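Local coordinates for protein adenosine deaminase 1 (Arthrobacter aurescens, PDB 3RYS) that probably catalyses the zinc-dependent hydrolytic deamination of adenine to hypoxanthine and ammonium, a step of purine salvage, at residues Leu59-Leu63 and Asp171-Val175. Numbering follows the deposited sequence.
Sequences LQSFL and DSAEV. With ADE (adenine), chain D.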
# COMPACT_ATOMS: atom_id res chain seq x y z
N LEU A 59 0.85 4.37 -14.92
CA LEU A 59 1.49 4.53 -13.62
C LEU A 59 2.25 5.85 -13.54
O LEU A 59 2.18 6.56 -12.54
CB LEU A 59 2.44 3.37 -13.32
CG LEU A 59 3.18 3.47 -11.98
CD1 LEU A 59 2.19 3.54 -10.82
CD2 LEU A 59 4.14 2.31 -11.79
N GLN A 60 2.97 6.17 -14.61
CA GLN A 60 3.86 7.33 -14.62
C GLN A 60 3.11 8.64 -14.42
O GLN A 60 3.51 9.47 -13.60
CB GLN A 60 4.69 7.36 -15.91
CG GLN A 60 5.83 8.36 -15.87
CD GLN A 60 6.74 8.18 -14.66
OE1 GLN A 60 7.33 7.12 -14.47
NE2 GLN A 60 6.85 9.23 -13.85
N SER A 61 2.04 8.84 -15.18
CA SER A 61 1.26 10.07 -15.08
C SER A 61 0.82 10.28 -13.64
O SER A 61 0.74 11.42 -13.16
CB SER A 61 0.04 10.03 -16.01
OG SER A 61 -0.92 9.08 -15.56
N PHE A 62 0.53 9.19 -12.94
CA PHE A 62 0.13 9.25 -11.54
C PHE A 62 1.30 9.64 -10.65
O PHE A 62 1.20 10.58 -9.87
CB PHE A 62 -0.44 7.92 -11.08
CG PHE A 62 -0.29 7.67 -9.61
CD1 PHE A 62 -1.08 8.35 -8.69
CD2 PHE A 62 0.65 6.76 -9.15
CE1 PHE A 62 -0.93 8.12 -7.33
CE2 PHE A 62 0.80 6.53 -7.79
CZ PHE A 62 0.01 7.22 -6.88
N LEU A 63 2.40 8.90 -10.77
CA LEU A 63 3.60 9.19 -9.99
C LEU A 63 3.96 10.67 -10.07
O LEU A 63 4.32 11.29 -9.06
CB LEU A 63 4.77 8.32 -10.45
CG LEU A 63 4.73 6.82 -10.10
CD1 LEU A 63 5.93 6.09 -10.69
CD2 LEU A 63 4.68 6.62 -8.60
N ASP A 171 8.88 0.32 -4.90
CA ASP A 171 7.83 0.87 -5.75
C ASP A 171 8.36 1.87 -6.78
O ASP A 171 9.54 1.82 -7.14
CB ASP A 171 6.70 1.48 -4.91
CG ASP A 171 7.17 2.61 -4.02
OD1 ASP A 171 8.36 3.00 -4.11
OD2 ASP A 171 6.35 3.13 -3.23
N SER A 172 7.48 2.76 -7.24
CA SER A 172 7.77 3.69 -8.33
C SER A 172 7.74 2.98 -9.70
O SER A 172 7.31 1.83 -9.79
CB SER A 172 9.10 4.41 -8.11
OG SER A 172 9.17 5.57 -8.92
N ALA A 173 8.19 3.67 -10.74
CA ALA A 173 8.07 3.19 -12.12
C ALA A 173 8.63 1.77 -12.34
O ALA A 173 9.84 1.56 -12.31
CB ALA A 173 8.71 4.17 -13.09
N GLU A 174 7.74 0.82 -12.60
CA GLU A 174 8.14 -0.59 -12.66
C GLU A 174 8.84 -0.99 -13.97
O GLU A 174 9.94 -1.54 -13.94
CB GLU A 174 6.94 -1.51 -12.42
CG GLU A 174 7.33 -2.99 -12.42
CD GLU A 174 6.18 -3.91 -12.08
OE1 GLU A 174 5.02 -3.44 -12.06
OE2 GLU A 174 6.43 -5.11 -11.84
N VAL A 175 8.19 -0.73 -15.09
CA VAL A 175 8.70 -1.18 -16.38
C VAL A 175 10.12 -0.67 -16.65
O VAL A 175 10.40 0.52 -16.54
CB VAL A 175 7.76 -0.76 -17.54
CG1 VAL A 175 8.44 -0.98 -18.88
CG2 VAL A 175 6.45 -1.54 -17.46
N9 ADE D . 4.14 4.47 -5.77
C8 ADE D . 3.01 4.71 -5.04
N7 ADE D . 2.00 3.91 -5.32
C5 ADE D . 2.52 3.09 -6.32
C6 ADE D . 1.96 2.02 -7.05
N6 ADE D . 0.70 1.60 -6.88
N1 ADE D . 2.74 1.41 -7.97
C2 ADE D . 4.00 1.84 -8.13
N3 ADE D . 4.64 2.83 -7.51
C4 ADE D . 3.83 3.42 -6.60
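Two leucines one turn apart at the start of helix 59-69 meet the loop that follows strand 167-171, and each also touches adenine. Leu59, in the tp rotamer, brings CD2 near both Ser172 O (3.8 Å) and adenine C2 (3.7 Å), and CD1 3.6 Å from adenine N1. Leu63, in the mt rotamer, splits: CD1 packs against Ala173, 3.3 Å from its N and 4.1 Å from its CB, and CD2 lies 3.6 Å from adenine N9. Gln60 OE1 approaches Ala173 CB (3.5 Å), while Gln60 NE2 hydrogen-bonds Asp64 OD1. No hydrogen bond joins the segments; Ser172 N instead donates one to adenine N3 (2.9 Å). The Ser172 side chain, CA-to-CB pointing away from the helix, hydrogen-bonds Tyr67. Phe62 presents its ring edge to the base, CE2 3.8 Å from adenine N7. The carboxylate of extended Glu174 accepts hydrogen bonds from backbone N of Gly201, Glu203 and Gly204, beside Glu202, the probable proton donor. Helix and post-strand loop thus line the adenine pocket of a TIM-barrel deaminase.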